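Local coordinates for protein E1 (Kluyveromyces marxianus, PDB 3VX6) that activates the ubiquitin-like proteins Atg8 and Atg12 as an E1-like enzyme, so that they can be conjugated in autophagy and cytoplasm-to-vacuole transport, at residues F86-I89 / E90-K93; V19-S22 / F23-L27. All coordinates share one frame; numbering follows the deposited sequence.

Interaction 1: residues F86-I89 / E90-K93; sequences FNTI and ELFK
Thr88 and Phe92 are joined across the first turn of a helix: Phe92 N donates to Thr88 O at 3.0 Å. The next backbone bond follows at once, Lys93 N to Ile89 O at 2.7 Å. Thr88 also uses its side chain. Its OG1 accepts from Leu91 N at 2.9 Å, and the bond is fairly straight, with 163° at the hydrogen. Thr88 is thus the N-cap of helix 89-94, where the chain leaves strand 78-86 and turns into the helix. One residue accepts through both its carbonyl and its hydroxyl, which serves two amides of the first turn. Phe86 lays its ring against the backbone of Leu91 and Phe92. Leu91 O lies over the centre of one face of its ring, 4.0 Å above the plane. The ring's CD2 comes within 3.6 Å of Phe92 CD1, and the two side chains cross at about a right angle. An alanine at Phe86 is likely to open a gap beside Phe92 and leave the Phe92 ring without this neighbour. Phe92 CG stands anti to the backbone N (chi1 178°), which carries its ring toward Ile126 and Phe128 of strand 123-130. Leu91 CD1 lies near Asn87 OD1, while Asn87 ND2 donates to Leu37 O. The extended chain of Lys93 runs past Ile89, its CE beside Ile89 CG1.

Interaction 2: residues V19-S22 / F23-L27; sequences VDSS and FFHEL
Val19 meets Phe24 through one methyl, CG2 lying 3.6 Å from Phe24 CE1, and the two side chains approach at a slant. The next residue, Asp20, is the N-cap residue of helix 21-33. Its carbonyl O accepts from Phe23 N at 2.7 Å, with the donor well above the carbonyl plane. Its carboxylate OD1 takes the amide of Ser22, although the position of that nitrogen is less sure. The hydroxyls of Ser21 and Ser22 add weak bonds to the same OD1. Ser21 O accepts from His25 N at 2.8 Å, here in the carbonyl plane. One residue on, Glu26 N donates to Ser22 O at 3.0 Å. With Phe23 CG anti to the backbone N (chi1 173°), the ring turns away from residues 19-22 and stacks with Phe67. Phe23 CD1 stands over the centre of one face of the Phe24 ring, 4.0 Å above its plane. Further out, Tyr138 meets Phe24 edge-to-face, and Met125 touches both phenylalanines. Glu26 OE1 forms a salt bridge with Arg29. This is an aspartate N-cap, placed where strand 16-19 passes into helix 21-33, whose phenylalanines face a beta-sheet.

In the fold
Interaction 2 comes first in the chain and interaction 1 follows. Each marks a passage from a strand into a helix, with a different N-cap residue: Asp20 in interaction 2, Thr88 in interaction 1. Their centres are 18 Å apart. The nearest atoms remain about 7 Å from each other, so the two do not touch. What they share is strand 123-130. Phe86 and Phe92 rest on Ile126, while Phe23 and Phe24 rest on Met125, the adjacent residue of that strand. Strand 135-144 is also common ground, through Tyr137 for interaction 1 and Tyr138 for interaction 2. Both helices thus pack against one mixed sheet, probably on opposite faces, since neighbouring strand residues normally point to opposite sides.

Interaction 1: residues F86-I89 / E90-K93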
ATOM      1  N   PHE A  86     -14.127 -14.444  -2.234  1.00 39.05           N
ATOM      2  CA  PHE A  86     -15.285 -15.085  -1.626  1.00 39.67           C
ATOM      3  C   PHE A  86     -15.944 -16.040  -2.627  1.00 41.17           C
ATOM      4  O   PHE A  86     -15.879 -15.838  -3.847  1.00 41.52           O
ATOM      5  CB  PHE A  86     -16.278 -14.025  -1.162  1.00 38.24           C
ATOM      6  CG  PHE A  86     -15.793 -13.243   0.007  1.00 38.26           C
ATOM      7  CD1 PHE A  86     -15.698 -13.841   1.261  1.00 39.01           C
ATOM      8  CD2 PHE A  86     -15.357 -11.932  -0.148  1.00 37.79           C
ATOM      9  CE1 PHE A  86     -15.174 -13.147   2.345  1.00 38.07           C
ATOM     10  CE2 PHE A  86     -14.832 -11.230   0.921  1.00 37.41           C
ATOM     11  CZ  PHE A  86     -14.739 -11.842   2.177  1.00 39.04           C
ATOM     12  N   ASN A  87     -16.564 -17.092  -2.102  1.00 42.40           N
ATOM     13  CA  ASN A  87     -17.203 -18.098  -2.936  1.00 43.75           C
ATOM     14  C   ASN A  87     -18.629 -17.753  -3.319  1.00 42.87           C
ATOM     15  O   ASN A  87     -19.166 -18.301  -4.279  1.00 43.12           O
ATOM     16  CB  ASN A  87     -17.153 -19.467  -2.240  1.00 47.21           C
ATOM     17  CG  ASN A  87     -17.475 -19.390  -0.745  1.00 51.50           C
ATOM     18  OD1 ASN A  87     -17.622 -18.301  -0.168  1.00 52.41           O
ATOM     19  ND2 ASN A  87     -17.568 -20.555  -0.106  1.00 51.60           N
ATOM     20  N   THR A  88     -19.248 -16.844  -2.579  1.00 40.69           N
ATOM     21  CA  THR A  88     -20.611 -16.470  -2.903  1.00 41.95           C
ATOM     22  C   THR A  88     -20.746 -14.962  -2.883  1.00 42.38           C
ATOM     23  O   THR A  88     -20.025 -14.281  -2.149  1.00 43.80           O
ATOM     24  CB  THR A  88     -21.639 -17.081  -1.913  1.00 42.50           C
ATOM     25  OG1 THR A  88     -21.893 -16.161  -0.844  1.00 44.02           O
ATOM     26  CG2 THR A  88     -21.114 -18.386  -1.339  1.00 43.16           C
ATOM     27  N   ILE A  89     -21.667 -14.449  -3.697  1.00 41.46           N
ATOM     28  CA  ILE A  89     -21.912 -13.012  -3.789  1.00 40.26           C
ATOM     29  C   ILE A  89     -22.382 -12.461  -2.443  1.00 40.24           C
ATOM     30  O   ILE A  89     -22.049 -11.343  -2.072  1.00 41.41           O
ATOM     31  CB  ILE A  89     -22.986 -12.695  -4.868  1.00 41.12           C
ATOM     32  CG1 ILE A  89     -23.082 -11.186  -5.109  1.00 43.33           C
ATOM     33  CG2 ILE A  89     -24.349 -13.192  -4.417  1.00 39.26           C
ATOM     34  CD1 ILE A  89     -21.964 -10.615  -5.945  1.00 46.48           C
ATOM     35  N   GLU A  90     -23.155 -13.251  -1.708  1.00 41.02           N
ATOM     36  CA  GLU A  90     -23.658 -12.817  -0.412  1.00 41.83           C
ATOM     37  C   GLU A  90     -22.533 -12.706   0.605  1.00 41.22           C
ATOM     38  O   GLU A  90     -22.508 -11.771   1.404  1.00 41.02           O
ATOM     39  CB  GLU A  90     -24.737 -13.775   0.098  1.00 43.73           C
ATOM     40  CG  GLU A  90     -25.999 -13.784  -0.746  1.00 46.21           C
ATOM     41  CD  GLU A  90     -26.033 -14.913  -1.769  1.00 49.04           C
ATOM     42  OE1 GLU A  90     -24.968 -15.297  -2.307  1.00 49.49           O
ATOM     43  OE2 GLU A  90     -27.145 -15.411  -2.051  1.00 52.00           O
ATOM     44  N   LEU A  91     -21.605 -13.660   0.579  1.00 39.90           N
ATOM     45  CA  LEU A  91     -20.470 -13.628   1.490  1.00 38.11           C
ATOM     46  C   LEU A  91     -19.623 -12.408   1.173  1.00 37.69           C
ATOM     47  O   LEU A  91     -19.067 -11.755   2.061  1.00 37.00           O
ATOM     48  CB  LEU A  91     -19.647 -14.905   1.353  1.00 37.12           C
ATOM     49  CG  LEU A  91     -20.361 -16.026   2.102  1.00 38.24           C
ATOM     50  CD1 LEU A  91     -19.513 -17.292   2.171  1.00 36.71           C
ATOM     51  CD2 LEU A  91     -20.675 -15.508   3.501  1.00 37.17           C
ATOM     52  N   PHE A  92     -19.536 -12.111  -0.117  1.00 38.25           N
ATOM     53  CA  PHE A  92     -18.795 -10.963  -0.600  1.00 36.83           C
ATOM     54  C   PHE A  92     -19.530  -9.709  -0.139  1.00 36.10           C
ATOM     55  O   PHE A  92     -18.929  -8.798   0.413  1.00 35.90           O
ATOM     56  CB  PHE A  92     -18.717 -11.012  -2.127  1.00 36.71           C
ATOM     57  CG  PHE A  92     -18.011  -9.844  -2.732  1.00 35.95           C
ATOM     58  CD1 PHE A  92     -16.616  -9.800  -2.776  1.00 34.93           C
ATOM     59  CD2 PHE A  92     -18.737  -8.778  -3.247  1.00 34.56           C
ATOM     60  CE1 PHE A  92     -15.950  -8.707  -3.330  1.00 33.21           C
ATOM     61  CE2 PHE A  92     -18.085  -7.682  -3.801  1.00 36.11           C
ATOM     62  CZ  PHE A  92     -16.683  -7.647  -3.842  1.00 34.92           C
ATOM     63  N   LYS A  93     -20.841  -9.668  -0.352  1.00 36.95           N
ATOM     64  CA  LYS A  93     -21.620  -8.512   0.064  1.00 38.44           C
ATOM     65  C   LYS A  93     -21.660  -8.365   1.582  1.00 39.37           C
ATOM     66  O   LYS A  93     -21.571  -7.256   2.108  1.00 40.67           O
ATOM     67  CB  LYS A  93     -23.041  -8.596  -0.495  1.00 37.35           C
ATOM     68  CG  LYS A  93     -23.072  -8.551  -1.996  1.00 41.35           C
ATOM     69  CD  LYS A  93     -24.474  -8.407  -2.544  1.00 45.89           C
ATOM     70  CE  LYS A  93     -24.424  -8.401  -4.079  1.00 49.80           C
ATOM     71  NZ  LYS A  93     -25.672  -7.884  -4.726  1.00 50.23           N
TER

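Interaction 2: residues V19-S22 / F23-L27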
ATOM      1  N   VAL A  19      -7.359  -4.140 -13.109  1.00 47.83           N
ATOM      2  CA  VAL A  19      -7.471  -5.572 -13.238  1.00 46.69           C
ATOM      3  C   VAL A  19      -7.866  -5.940 -14.660  1.00 45.49           C
ATOM      4  O   VAL A  19      -9.032  -5.846 -15.056  1.00 43.38           O
ATOM      5  CB  VAL A  19      -8.474  -6.144 -12.215  1.00 46.46           C
ATOM      6  CG1 VAL A  19      -8.126  -5.643 -10.828  1.00 47.02           C
ATOM      7  CG2 VAL A  19      -9.884  -5.733 -12.568  1.00 49.53           C
ATOM      8  N   ASP A  20      -6.862  -6.327 -15.436  1.00 45.53           N
ATOM      9  CA  ASP A  20      -7.093  -6.752 -16.801  1.00 47.67           C
ATOM     10  C   ASP A  20      -7.975  -7.991 -16.676  1.00 47.60           C
ATOM     11  O   ASP A  20      -7.869  -8.734 -15.693  1.00 44.35           O
ATOM     12  CB  ASP A  20      -5.768  -7.122 -17.480  1.00 50.01           C
ATOM     13  CG  ASP A  20      -5.939  -7.452 -18.952  1.00 52.39           C
ATOM     14  OD1 ASP A  20      -6.702  -8.392 -19.273  1.00 54.79           O
ATOM     15  OD2 ASP A  20      -5.313  -6.766 -19.791  1.00 53.83           O
ATOM     16  N   SER A  21      -8.848  -8.209 -17.658  1.00 47.29           N
ATOM     17  CA  SER A  21      -9.722  -9.375 -17.619  1.00 47.00           C
ATOM     18  C   SER A  21      -8.862 -10.618 -17.413  1.00 44.89           C
ATOM     19  O   SER A  21      -9.332 -11.619 -16.874  1.00 43.44           O
ATOM     20  CB  SER A  21     -10.529  -9.496 -18.917  1.00 46.85           C
ATOM     21  OG  SER A  21      -9.701  -9.834 -20.014  1.00 49.55           O
ATOM     22  N   SER A  22      -7.593 -10.524 -17.808  1.00 44.16           N
ATOM     23  CA  SER A  22      -6.653 -11.630 -17.675  1.00 44.49           C
ATOM     24  C   SER A  22      -6.378 -12.004 -16.225  1.00 46.29           C
ATOM     25  O   SER A  22      -5.819 -13.068 -15.952  1.00 48.58           O
ATOM     26  CB  SER A  22      -5.333 -11.292 -18.359  1.00 43.14           C
ATOM     27  OG  SER A  22      -4.607 -10.326 -17.635  1.00 43.89           O
ATOM     28  N   PHE A  23      -6.749 -11.124 -15.299  1.00 46.26           N
ATOM     29  CA  PHE A  23      -6.553 -11.379 -13.876  1.00 45.05           C
ATOM     30  C   PHE A  23      -7.667 -12.267 -13.376  1.00 46.75           C
ATOM     31  O   PHE A  23      -7.432 -13.201 -12.618  1.00 45.96           O
ATOM     32  CB  PHE A  23      -6.577 -10.081 -13.082  1.00 43.25           C
ATOM     33  CG  PHE A  23      -6.538 -10.288 -11.598  1.00 41.14           C
ATOM     34  CD1 PHE A  23      -7.713 -10.359 -10.863  1.00 39.33           C
ATOM     35  CD2 PHE A  23      -5.320 -10.415 -10.933  1.00 39.84           C
ATOM     36  CE1 PHE A  23      -7.678 -10.549  -9.494  1.00 39.76           C
ATOM     37  CE2 PHE A  23      -5.275 -10.605  -9.563  1.00 40.04           C
ATOM     38  CZ  PHE A  23      -6.455 -10.672  -8.837  1.00 39.85           C
ATOM     39  N   PHE A  24      -8.890 -11.946 -13.788  1.00 48.88           N
ATOM     40  CA  PHE A  24     -10.050 -12.726 -13.402  1.00 51.44           C
ATOM     41  C   PHE A  24     -10.078 -13.988 -14.222  1.00 53.06           C
ATOM     42  O   PHE A  24     -10.679 -14.981 -13.825  1.00 54.28           O
ATOM     43  CB  PHE A  24     -11.323 -11.928 -13.612  1.00 52.74           C
ATOM     44  CG  PHE A  24     -11.559 -10.923 -12.544  1.00 55.59           C
ATOM     45  CD1 PHE A  24     -11.636  -9.573 -12.846  1.00 56.74           C
ATOM     46  CD2 PHE A  24     -11.650 -11.325 -11.216  1.00 54.96           C
ATOM     47  CE1 PHE A  24     -11.798  -8.640 -11.842  1.00 57.60           C
ATOM     48  CE2 PHE A  24     -11.810 -10.403 -10.211  1.00 55.27           C
ATOM     49  CZ  PHE A  24     -11.884  -9.062 -10.520  1.00 57.00           C
ATOM     50  N   HIS A  25      -9.433 -13.937 -15.379  1.00 53.24           N
ATOM     51  CA  HIS A  25      -9.347 -15.102 -16.221  1.00 54.60           C
ATOM     52  C   HIS A  25      -8.407 -16.006 -15.452  1.00 54.55           C
ATOM     53  O   HIS A  25      -8.673 -17.186 -15.275  1.00 54.38           O
ATOM     54  CB  HIS A  25      -8.755 -14.741 -17.585  1.00 57.54           C
ATOM     55  CG  HIS A  25      -9.787 -14.477 -18.642  1.00 60.83           C
ATOM     56  ND1 HIS A  25     -10.820 -13.577 -18.473  1.00 61.18           N
ATOM     57  CD2 HIS A  25      -9.932 -14.984 -19.890  1.00 62.64           C
ATOM     58  CE1 HIS A  25     -11.556 -13.540 -19.570  1.00 60.93           C
ATOM     59  NE2 HIS A  25     -11.039 -14.383 -20.445  1.00 63.86           N
ATOM     60  N   GLU A  26      -7.317 -15.430 -14.965  1.00 55.01           N
ATOM     61  CA  GLU A  26      -6.342 -16.193 -14.206  1.00 57.08           C
ATOM     62  C   GLU A  26      -6.938 -16.574 -12.857  1.00 58.32           C
ATOM     63  O   GLU A  26      -6.722 -17.681 -12.371  1.00 59.23           O
ATOM     64  CB  GLU A  26      -5.057 -15.378 -14.014  1.00 57.81           C
ATOM     65  CG  GLU A  26      -3.948 -16.091 -13.235  1.00 58.37           C
ATOM     66  CD  GLU A  26      -3.446 -17.371 -13.903  1.00 59.68           C
ATOM     67  OE1 GLU A  26      -3.921 -17.711 -15.012  1.00 60.86           O
ATOM     68  OE2 GLU A  26      -2.566 -18.037 -13.313  1.00 58.48           O
ATOM     69  N   LEU A  27      -7.688 -15.662 -12.248  1.00 59.09           N
ATOM     70  CA  LEU A  27      -8.304 -15.964 -10.966  1.00 59.30           C
ATOM     71  C   LEU A  27      -9.210 -17.139 -11.217  1.00 60.04           C
ATOM     72  O   LEU A  27      -9.221 -18.097 -10.452  1.00 62.05           O
ATOM     73  CB  LEU A  27      -9.132 -14.784 -10.441  1.00 58.62           C
ATOM     74  CG  LEU A  27      -9.962 -15.068  -9.181  1.00 57.01           C
ATOM     75  CD1 LEU A  27      -9.073 -15.638  -8.088  1.00 55.94           C
ATOM     76  CD2 LEU A  27     -10.629 -13.797  -8.710  1.00 55.90           C
TER